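Local coordinates for protein ADP-dependent L-serine kinase SerK (Thermococcus kodakarensis KOD1, PDB 5X0E) that catalyses the ADP-dependent phosphorylation of free L-serine to O-phospho-L-serine, the first of two steps leading from L-serine to L-cysteine, at residues Lys27-Leu32 with Glu210-Gly215; Tyr100-Ala105 with Thr222-Leu227; Phe141-Glu146 with Ile194-Ile199. The protein carries 1 engineered substitution. One frame throughout, in Å; residues are numbered along the deposited sequence.

Contact 1: residues Lys27-Leu32 with Glu210-Gly215; sequences KPHAQL and ELVKRG. Engineered in segment 27-32: A30 (natural residue Glu).
K27 and H29 clasp the side chain of V212 between them at the end of helix 205-213, where a Schellman motif closes the helix and a loop of the ParB-like N-terminal domain lies against it. In this motif G215, with positive phi, sends its N back to V212 O at 2.9 Å. The same oxygen receives a second, weak hydrogen bond from K27 NZ at 3.3 Å, secondary to that group's salt bridge with E62. The lysine chain gets there by staying extended, CG lying anti to the backbone N (chi1 -158°), and its methylenes run past the valine in the opposite sense, CD lying 3.5 Å from V212 CG1. E62 also forms a salt bridge with K213. That shared carboxylate probably eases the proximity of two ammonium groups whose NZ atoms, in K27 and K213, are 6.0 Å apart. The CB of H29 packs on the helix, while the imidazole, with CG set between the backbone N and the carbonyl carbon (chi1 76°), leads away to the phosphoserine site, where NE2 is hydrogen-bonded to T223 OG1, the ring meets H71 edge-to-face and the bound phosphoserine lies nearby. A30, the next residue, is an engineered replacement of the natural glutamate, the inferred active-site residue. L211 makes a lighter contact, CD2 lying 4.1 Å from H29 O. The shortest carbon-carbon approach is made by the other branch of the valine, V212 CG2 to H29 CB, 3.2 Å.

Contact 2: residues Tyr100-Ala105 with Thr222-Leu227; sequences YTWYPA and TTRHVL. With SEP (phosphoserine), chain C.
T101 OG1 donates a short hydrogen bond to the carbonyl oxygen of T222, with 2.6 Å between T101 OG1 and T222 O. Beside this bond Y100 and R224 form an antiparallel hydrogen-bonded pair, Y100 N reaching R224 O at 2.8 Å. The arginine side chain then folds back over the opposite strand. Extended through CD (chi1 179°), it lays CD over the face of the W102 indole, 3.6 Å from the centroid of the six-membered ring, as a CH-pi contact; a bend at chi3 (71°) then turns NE to T101 O at 3.0 Å, with that oxygen close to the guanidinium plane. Y100 CB lies over a face of the guanidinium, and a water joins R224 NH2 to T101 N. With an alanine in place of R224, T101 O loses its NE donor and the indole face its aliphatic cover, and W102 would probably be freer to shift from its ligand. That ligand is phosphoserine, to whose carboxylate O atom W102 NE1 donates at 3.1 Å (166°). H225 supplies the other carboxylate oxygen with two donors, its backbone N and, at 2.9 Å from OXT, its ND1. The phosphoserine N donates to T223 OG1 at 2.7 Å and more weakly to T223 O. Donors thus face the carboxylate and oxygen acceptors the amino group, a pattern consistent with recognition of a free amino acid.

Contact 3: residues Phe141-Glu146 with Ile194-Ile199; sequences FALVGE and IDYVFI
Strands 141-144 and 196-199 are antiparallel neighbours in the sheet of the SerK C-terminal domain, joined through the hydrogen-bonded pairs A142 with I199 and V144 with V197. Each pair exchanges two backbone bonds; the shortest runs from I199 N to A142 O at 2.7 Å, and V144 N meets V197 O almost head-on (C=O...N angle 169°). Between them L143 and F198 form a non-hydrogen-bonded pair whose side chains lie side by side. With CG anti to the backbone N (chi1 174°) the L143 branch runs alongside F198, and the turn at chi2 puts CD1 over one face of the F198 ring, 3.8 Å from its centroid, while the same methyl also reaches Y196 CB at 3.7 Å. The F198 ring turns its edge to the face of F141, a T-shaped pair with planes at 74° and centroids 5.5 Å apart. On the other side of the sheet V144 CG2 touches both V197 CG1 and I199 CG1, each at 3.7 Å. At the far end the Y196 ring presses on the backbone, CE2 lying 3.3 Å from G145 N; a CB on G145 would collide with this ring and with D195 O. A water accepts from E146 N and donates to D195 O, and Y196 OH bonds to K147 N just beyond. D195 and Y196 both face F106 of strand 98-107, a classic beta bulge. Helix 182-190 packs on the V144, V197 and I199 face, helices 110-119 and 155-170 on the L143 and F198 face, giving the layering of an antiparallel sheet held between helices.

Followed from the N terminus, the chain lays down 27-32, then 100-105, then 141-146, and meets its partners in a different order. Contact 3 closes first, when 194-199 returns to 141-146 within the C-terminal domain. Helix 205-213 then brings 210-215 back to 27-32, closing contact 1, and 222-227 completes contact 2. Contacts 1 and 2 therefore cross, and contact 3 is nested inside both loops. Contacts 2 and 3 share a sheet through the neighbouring strands 98-107 and 196-199, whereas contacts 1 and 2 touch beside the phosphoserine. Contact 2 thus links the ParB-like part to the helix-flanked sheet.

Contact 1: residues Lys27-Leu32 with Glu210-Gly215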
loop_
_atom_site.group_PDB
_atom_site.type_symbol
_atom_site.label_atom_id
_atom_site.label_comp_id
_atom_site.label_asym_id
_atom_site.label_seq_id
_atom_site.Cartn_x
_atom_site.Cartn_y
_atom_site.Cartn_z
ATOM N N LYS A 27 1.656 15.338 0.847
ATOM C CA LYS A 27 0.293 15.095 0.376
ATOM C C LYS A 27 0.080 13.589 0.148
ATOM O O LYS A 27 0.786 12.983 -0.662
ATOM C CB LYS A 27 0.079 15.879 -0.923
ATOM C CG LYS A 27 -1.365 16.151 -1.248
ATOM C CD LYS A 27 -1.516 17.218 -2.322
ATOM C CE LYS A 27 -2.963 17.676 -2.384
ATOM N NZ LYS A 27 -3.201 18.530 -3.575
ATOM N N PRO A 28 -0.889 12.974 0.864
ATOM C CA PRO A 28 -1.128 11.546 0.648
ATOM C C PRO A 28 -1.869 11.316 -0.671
ATOM O O PRO A 28 -2.598 12.195 -1.126
ATOM C CB PRO A 28 -1.985 11.163 1.850
ATOM C CG PRO A 28 -2.763 12.391 2.141
ATOM C CD PRO A 28 -1.826 13.534 1.858
ATOM N N HIS A 29 -1.575 10.213 -1.344
ATOM C CA HIS A 29 -2.413 9.683 -2.422
ATOM C C HIS A 29 -3.221 8.413 -2.110
ATOM O O HIS A 29 -3.942 7.930 -2.976
ATOM C CB HIS A 29 -1.564 9.531 -3.698
ATOM C CG HIS A 29 -0.636 8.354 -3.716
ATOM N ND1 HIS A 29 0.698 8.463 -3.399
ATOM C CD2 HIS A 29 -0.829 7.066 -4.093
ATOM C CE1 HIS A 29 1.285 7.287 -3.549
ATOM N NE2 HIS A 29 0.378 6.419 -3.959
ATOM N N ALA A 30 -3.153 7.913 -0.876
ATOM C CA ALA A 30 -3.759 6.623 -0.511
ATOM C C ALA A 30 -4.245 6.612 0.931
ATOM O O ALA A 30 -3.750 7.366 1.783
ATOM C CB ALA A 30 -2.769 5.484 -0.734
ATOM N N GLN A 31 -5.210 5.739 1.186
ATOM C CA GLN A 31 -5.676 5.421 2.529
ATOM C C GLN A 31 -4.692 4.539 3.313
ATOM O O GLN A 31 -3.695 4.053 2.763
ATOM C CB GLN A 31 -7.026 4.717 2.429
ATOM C CG GLN A 31 -8.153 5.636 1.991
ATOM C CD GLN A 31 -9.427 4.886 1.712
ATOM O OE1 GLN A 31 -9.407 3.773 1.194
ATOM N NE2 GLN A 31 -10.548 5.495 2.045
ATOM N N LEU A 32 -5.011 4.314 4.591
ATOM C CA LEU A 32 -4.184 3.530 5.529
ATOM C C LEU A 32 -4.776 2.175 5.890
ATOM O O LEU A 32 -5.981 1.995 5.839
ATOM C CB LEU A 32 -3.996 4.324 6.835
ATOM C CG LEU A 32 -3.537 5.782 6.681
ATOM C CD1 LEU A 32 -3.280 6.405 8.046
ATOM C CD2 LEU A 32 -2.304 5.884 5.795
ATOM N N GLU A 210 -2.600 13.089 -11.293
ATOM C CA GLU A 210 -3.951 13.562 -11.643
ATOM C C GLU A 210 -4.911 13.452 -10.449
ATOM O O GLU A 210 -5.600 14.416 -10.112
ATOM C CB GLU A 210 -4.488 12.763 -12.847
ATOM C CG GLU A 210 -5.756 13.304 -13.499
ATOM N N LEU A 211 -4.914 12.289 -9.788
ATOM C CA LEU A 211 -5.823 12.011 -8.675
ATOM C C LEU A 211 -5.501 12.863 -7.448
ATOM O O LEU A 211 -6.399 13.384 -6.778
ATOM C CB LEU A 211 -5.781 10.514 -8.328
ATOM C CG LEU A 211 -6.800 9.984 -7.310
ATOM C CD1 LEU A 211 -7.555 8.775 -7.838
ATOM C CD2 LEU A 211 -6.152 9.644 -5.981
ATOM N N VAL A 212 -4.213 13.020 -7.173
ATOM C CA VAL A 212 -3.755 13.859 -6.058
ATOM C C VAL A 212 -4.084 15.337 -6.300
ATOM O O VAL A 212 -4.480 16.029 -5.363
ATOM C CB VAL A 212 -2.240 13.676 -5.802
ATOM C CG1 VAL A 212 -1.721 14.654 -4.761
ATOM C CG2 VAL A 212 -1.964 12.253 -5.356
ATOM N N LYS A 213 -3.942 15.803 -7.545
ATOM C CA LYS A 213 -4.278 17.195 -7.913
ATOM C C LYS A 213 -5.768 17.520 -7.688
ATOM O O LYS A 213 -6.107 18.641 -7.320
ATOM C CB LYS A 213 -3.885 17.496 -9.369
ATOM C CG LYS A 213 -2.378 17.470 -9.679
ATOM C CD LYS A 213 -1.571 18.586 -9.041
ATOM C CE LYS A 213 -1.804 19.931 -9.707
ATOM N NZ LYS A 213 -1.387 21.015 -8.782
ATOM N N ARG A 214 -6.645 16.529 -7.872
ATOM C CA ARG A 214 -8.067 16.649 -7.510
ATOM C C ARG A 214 -8.371 16.526 -6.004
ATOM O O ARG A 214 -9.533 16.639 -5.609
ATOM C CB ARG A 214 -8.901 15.606 -8.263
ATOM C CG ARG A 214 -8.906 15.752 -9.773
ATOM C CD ARG A 214 -9.604 14.564 -10.424
ATOM N N GLY A 215 -7.357 16.300 -5.167
ATOM C CA GLY A 215 -7.552 16.121 -3.717
ATOM C C GLY A 215 -8.204 14.804 -3.302
ATOM O O GLY A 215 -8.832 14.727 -2.255
#

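Contact 2: residues Tyr100-Ala105 with Thr222-Leu227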
loop_
_atom_site.group_PDB
_atom_site.type_symbol
_atom_site.label_atom_id
_atom_site.label_comp_id
_atom_site.label_asym_id
_atom_site.label_seq_id
_atom_site.Cartn_x
_atom_site.Cartn_y
_atom_site.Cartn_z
ATOM N N TYR A 100 3.965 -0.235 -9.899
ATOM C CA TYR A 100 3.127 -1.431 -10.000
ATOM C C TYR A 100 2.103 -1.280 -8.868
ATOM O O TYR A 100 1.773 -0.152 -8.518
ATOM C CB TYR A 100 3.997 -2.686 -9.891
ATOM C CG TYR A 100 5.056 -2.711 -10.964
ATOM C CD1 TYR A 100 4.806 -3.276 -12.211
ATOM C CD2 TYR A 100 6.291 -2.109 -10.746
ATOM C CE1 TYR A 100 5.777 -3.272 -13.205
ATOM C CE2 TYR A 100 7.268 -2.094 -11.732
ATOM C CZ TYR A 100 7.013 -2.669 -12.957
ATOM O OH TYR A 100 8.008 -2.639 -13.913
ATOM N N THR A 101 1.639 -2.377 -8.272
ATOM C CA THR A 101 0.659 -2.316 -7.194
ATOM C C THR A 101 0.983 -3.352 -6.110
ATOM O O THR A 101 1.955 -4.105 -6.222
ATOM C CB THR A 101 -0.771 -2.473 -7.768
ATOM O OG1 THR A 101 -1.741 -2.083 -6.791
ATOM C CG2 THR A 101 -1.058 -3.911 -8.216
ATOM N N TRP A 102 0.206 -3.309 -5.034
ATOM C CA TRP A 102 0.234 -4.320 -3.980
ATOM C C TRP A 102 -1.112 -5.005 -4.000
ATOM O O TRP A 102 -2.153 -4.323 -4.085
ATOM C CB TRP A 102 0.425 -3.692 -2.597
ATOM C CG TRP A 102 1.740 -3.020 -2.384
ATOM C CD1 TRP A 102 2.028 -1.702 -2.565
ATOM C CD2 TRP A 102 2.953 -3.635 -1.933
ATOM N NE1 TRP A 102 3.337 -1.461 -2.270
ATOM C CE2 TRP A 102 3.932 -2.623 -1.864
ATOM C CE3 TRP A 102 3.303 -4.941 -1.568
ATOM C CZ2 TRP A 102 5.254 -2.873 -1.461
ATOM C CZ3 TRP A 102 4.626 -5.191 -1.148
ATOM C CH2 TRP A 102 5.580 -4.157 -1.113
ATOM N N TYR A 103 -1.093 -6.335 -3.907
ATOM C CA TYR A 103 -2.294 -7.165 -3.891
ATOM C C TYR A 103 -2.636 -7.561 -2.442
ATOM O O TYR A 103 -1.838 -8.237 -1.785
ATOM C CB TYR A 103 -2.084 -8.427 -4.740
ATOM C CG TYR A 103 -1.586 -8.132 -6.136
ATOM C CD1 TYR A 103 -2.427 -7.596 -7.096
ATOM C CD2 TYR A 103 -0.260 -8.345 -6.476
ATOM C CE1 TYR A 103 -1.966 -7.313 -8.378
ATOM C CE2 TYR A 103 0.218 -8.056 -7.741
ATOM C CZ TYR A 103 -0.630 -7.546 -8.689
ATOM O OH TYR A 103 -0.153 -7.274 -9.938
ATOM N N PRO A 104 -3.820 -7.141 -1.946
ATOM C CA PRO A 104 -4.325 -7.610 -0.661
ATOM C C PRO A 104 -4.513 -9.114 -0.675
ATOM O O PRO A 104 -4.957 -9.663 -1.691
ATOM C CB PRO A 104 -5.700 -6.931 -0.536
ATOM C CG PRO A 104 -5.715 -5.851 -1.545
ATOM C CD PRO A 104 -4.765 -6.234 -2.620
ATOM N N ALA A 105 -4.170 -9.770 0.431
ATOM C CA ALA A 105 -4.327 -11.218 0.562
ATOM C C ALA A 105 -4.675 -11.542 2.006
ATOM O O ALA A 105 -4.428 -10.725 2.917
ATOM C CB ALA A 105 -3.059 -11.941 0.149
ATOM N N THR A 222 -2.204 1.099 -3.119
ATOM C CA THR A 222 -2.565 1.057 -4.538
ATOM C C THR A 222 -1.332 1.153 -5.439
ATOM O O THR A 222 -1.282 0.495 -6.477
ATOM C CB THR A 222 -3.598 2.148 -4.899
ATOM O OG1 THR A 222 -4.861 1.839 -4.290
ATOM C CG2 THR A 222 -3.780 2.272 -6.419
ATOM N N THR A 223 -0.349 1.953 -5.036
ATOM C CA THR A 223 0.902 2.070 -5.766
ATOM C C THR A 223 2.026 1.293 -5.080
ATOM O O THR A 223 2.149 1.324 -3.861
ATOM C CB THR A 223 1.369 3.534 -5.861
ATOM O OG1 THR A 223 1.551 4.068 -4.548
ATOM C CG2 THR A 223 0.364 4.415 -6.661
ATOM N N ARG A 224 2.846 0.627 -5.884
ATOM C CA ARG A 224 4.098 0.033 -5.453
ATOM C C ARG A 224 5.161 0.624 -6.369
ATOM O O ARG A 224 5.373 0.155 -7.495
ATOM C CB ARG A 224 4.072 -1.490 -5.585
ATOM C CG ARG A 224 5.377 -2.176 -5.174
ATOM C CD ARG A 224 5.169 -3.673 -5.014
ATOM N NE ARG A 224 4.971 -4.348 -6.295
ATOM C CZ ARG A 224 5.943 -4.697 -7.142
ATOM N NH1 ARG A 224 7.207 -4.405 -6.893
ATOM N NH2 ARG A 224 5.644 -5.334 -8.278
ATOM N N HIS A 225 5.810 1.663 -5.881
ATOM C CA HIS A 225 6.827 2.357 -6.626
ATOM C C HIS A 225 8.151 1.654 -6.482
ATOM O O HIS A 225 8.522 1.259 -5.389
ATOM C CB HIS A 225 6.961 3.775 -6.117
ATOM C CG HIS A 225 5.776 4.634 -6.427
ATOM N ND1 HIS A 225 4.725 4.790 -5.556
ATOM C CD2 HIS A 225 5.489 5.394 -7.510
ATOM C CE1 HIS A 225 3.844 5.628 -6.080
ATOM N NE2 HIS A 225 4.271 5.988 -7.279
ATOM N N VAL A 226 8.888 1.556 -7.578
ATOM C CA VAL A 226 10.181 0.888 -7.541
ATOM C C VAL A 226 11.213 1.732 -8.276
ATOM O O VAL A 226 10.979 2.253 -9.367
ATOM C CB VAL A 226 10.138 -0.575 -8.058
ATOM C CG1 VAL A 226 9.314 -1.460 -7.131
ATOM C CG2 VAL A 226 9.612 -0.656 -9.475
ATOM N N LEU A 227 12.347 1.892 -7.607
ATOM C CA LEU A 227 13.463 2.684 -8.084
ATOM C C LEU A 227 14.519 1.687 -8.530
ATOM O O LEU A 227 14.328 0.494 -8.337
ATOM C CB LEU A 227 13.991 3.543 -6.939
ATOM C CG LEU A 227 12.960 4.314 -6.105
ATOM C CD1 LEU A 227 13.667 5.164 -5.055
ATOM C CD2 LEU A 227 12.063 5.159 -6.991
HETATM N N SEP C . 2.838 3.920 -2.171
HETATM C CA SEP C . 3.576 2.842 -1.452
HETATM C CB SEP C . 2.602 1.839 -0.845
HETATM O OG SEP C . 1.774 2.523 0.092
HETATM C C SEP C . 4.569 2.202 -2.376
HETATM O O SEP C . 5.030 1.077 -2.144
HETATM O OXT SEP C . 4.950 2.803 -3.388
HETATM P P SEP C . 2.352 2.981 1.532
HETATM O O1P SEP C . 3.502 2.036 1.786
HETATM O O2P SEP C . 1.125 2.832 2.409
HETATM O O3P SEP C . 2.747 4.420 1.320
HETATM O O HOH W 1 2.420 -5.500 -8.775
#

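Contact 3: residues Phe141-Glu146 with Ile194-Ile199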
loop_
_atom_site.group_PDB
_atom_site.type_symbol
_atom_site.label_atom_id
_atom_site.label_comp_id
_atom_site.label_asym_id
_atom_site.label_seq_id
_atom_site.Cartn_x
_atom_site.Cartn_y
_atom_site.Cartn_z
ATOM N N PHE A 141 -11.737 -5.662 -8.190
ATOM C CA PHE A 141 -10.783 -6.688 -7.801
ATOM C C PHE A 141 -11.259 -8.025 -8.314
ATOM O O PHE A 141 -12.458 -8.247 -8.436
ATOM C CB PHE A 141 -10.698 -6.868 -6.263
ATOM C CG PHE A 141 -9.852 -5.859 -5.538
ATOM C CD1 PHE A 141 -8.468 -5.856 -5.679
ATOM C CD2 PHE A 141 -10.429 -4.966 -4.636
ATOM C CE1 PHE A 141 -7.685 -4.944 -4.974
ATOM C CE2 PHE A 141 -9.651 -4.055 -3.939
ATOM C CZ PHE A 141 -8.272 -4.050 -4.100
ATOM N N ALA A 142 -10.314 -8.923 -8.539
ATOM C CA ALA A 142 -10.579 -10.363 -8.626
ATOM C C ALA A 142 -10.155 -10.992 -7.301
ATOM O O ALA A 142 -9.026 -10.777 -6.848
ATOM C CB ALA A 142 -9.806 -10.990 -9.781
ATOM N N LEU A 143 -11.058 -11.752 -6.686
ATOM C CA LEU A 143 -10.778 -12.524 -5.472
ATOM C C LEU A 143 -10.486 -13.956 -5.905
ATOM O O LEU A 143 -11.395 -14.679 -6.310
ATOM C CB LEU A 143 -11.985 -12.473 -4.521
ATOM C CG LEU A 143 -11.944 -13.335 -3.258
ATOM C CD1 LEU A 143 -10.666 -13.065 -2.468
ATOM C CD2 LEU A 143 -13.190 -13.109 -2.414
ATOM N N VAL A 144 -9.216 -14.357 -5.840
ATOM C CA VAL A 144 -8.787 -15.612 -6.447
ATOM C C VAL A 144 -7.985 -16.505 -5.498
ATOM O O VAL A 144 -7.135 -16.050 -4.732
ATOM C CB VAL A 144 -8.014 -15.367 -7.774
ATOM C CG1 VAL A 144 -8.926 -14.713 -8.788
ATOM C CG2 VAL A 144 -6.774 -14.515 -7.582
ATOM N N GLY A 145 -8.302 -17.789 -5.547
ATOM C CA GLY A 145 -7.559 -18.827 -4.838
ATOM C C GLY A 145 -8.042 -20.149 -5.391
ATOM O O GLY A 145 -8.017 -20.348 -6.594
ATOM N N GLU A 146 -8.514 -21.028 -4.520
ATOM C CA GLU A 146 -9.198 -22.245 -4.951
ATOM C C GLU A 146 -10.351 -21.891 -5.901
ATOM O O GLU A 146 -10.480 -22.469 -6.976
ATOM C CB GLU A 146 -9.722 -22.984 -3.724
ATOM C CG GLU A 146 -10.467 -24.280 -3.995
ATOM C CD GLU A 146 -10.971 -24.890 -2.704
ATOM O OE1 GLU A 146 -10.124 -25.262 -1.865
ATOM O OE2 GLU A 146 -12.205 -24.976 -2.514
ATOM N N ILE A 194 -1.263 -18.386 2.770
ATOM C CA ILE A 194 -2.491 -17.594 2.590
ATOM C C ILE A 194 -3.516 -18.447 1.863
ATOM O O ILE A 194 -3.166 -19.450 1.272
ATOM C CB ILE A 194 -2.272 -16.291 1.790
ATOM C CG1 ILE A 194 -1.572 -16.565 0.451
ATOM C CG2 ILE A 194 -1.502 -15.261 2.610
ATOM C CD1 ILE A 194 -1.678 -15.414 -0.526
ATOM N N ASP A 195 -4.770 -18.009 1.885
ATOM C CA ASP A 195 -5.863 -18.682 1.179
ATOM C C ASP A 195 -6.287 -17.935 -0.108
ATOM O O ASP A 195 -6.506 -18.557 -1.147
ATOM C CB ASP A 195 -7.051 -18.847 2.132
ATOM C CG ASP A 195 -6.683 -19.627 3.384
ATOM O OD1 ASP A 195 -6.073 -20.701 3.237
ATOM O OD2 ASP A 195 -6.972 -19.162 4.510
ATOM N N TYR A 196 -6.395 -16.610 -0.034
ATOM C CA TYR A 196 -6.900 -15.800 -1.163
ATOM C C TYR A 196 -6.098 -14.520 -1.364
ATOM O O TYR A 196 -5.532 -13.990 -0.417
ATOM C CB TYR A 196 -8.390 -15.487 -0.944
ATOM C CG TYR A 196 -9.259 -16.631 -1.388
ATOM C CD1 TYR A 196 -9.545 -17.701 -0.528
ATOM C CD2 TYR A 196 -9.762 -16.675 -2.683
ATOM C CE1 TYR A 196 -10.317 -18.776 -0.954
ATOM C CE2 TYR A 196 -10.521 -17.747 -3.118
ATOM C CZ TYR A 196 -10.794 -18.790 -2.249
ATOM O OH TYR A 196 -11.535 -19.852 -2.686
ATOM N N VAL A 197 -6.063 -14.051 -2.613
ATOM C CA VAL A 197 -5.408 -12.796 -2.992
ATOM C C VAL A 197 -6.399 -12.013 -3.854
ATOM O O VAL A 197 -7.201 -12.610 -4.583
ATOM C CB VAL A 197 -4.050 -13.029 -3.706
ATOM C CG1 VAL A 197 -4.188 -13.824 -5.003
ATOM C CG2 VAL A 197 -3.329 -11.712 -3.979
ATOM N N PHE A 198 -6.367 -10.687 -3.719
ATOM C CA PHE A 198 -7.170 -9.779 -4.535
ATOM C C PHE A 198 -6.311 -9.162 -5.633
ATOM O O PHE A 198 -5.359 -8.435 -5.344
ATOM C CB PHE A 198 -7.758 -8.653 -3.696
ATOM C CG PHE A 198 -8.805 -9.093 -2.717
ATOM C CD1 PHE A 198 -8.448 -9.682 -1.527
ATOM C CD2 PHE A 198 -10.156 -8.872 -2.980
ATOM C CE1 PHE A 198 -9.411 -10.067 -0.606
ATOM C CE2 PHE A 198 -11.122 -9.249 -2.062
ATOM C CZ PHE A 198 -10.745 -9.855 -0.875
ATOM N N ILE A 199 -6.659 -9.439 -6.883
ATOM C CA ILE A 199 -5.934 -8.899 -8.039
ATOM C C ILE A 199 -6.586 -7.620 -8.555
ATOM O O ILE A 199 -7.809 -7.540 -8.675
ATOM C CB ILE A 199 -5.879 -9.913 -9.197
ATOM C CG1 ILE A 199 -5.386 -11.290 -8.701
ATOM C CG2 ILE A 199 -5.031 -9.375 -10.353
ATOM C CD1 ILE A 199 -4.049 -11.309 -7.996
HETATM O O HOH W 2 -7.773 -20.906 -1.760
#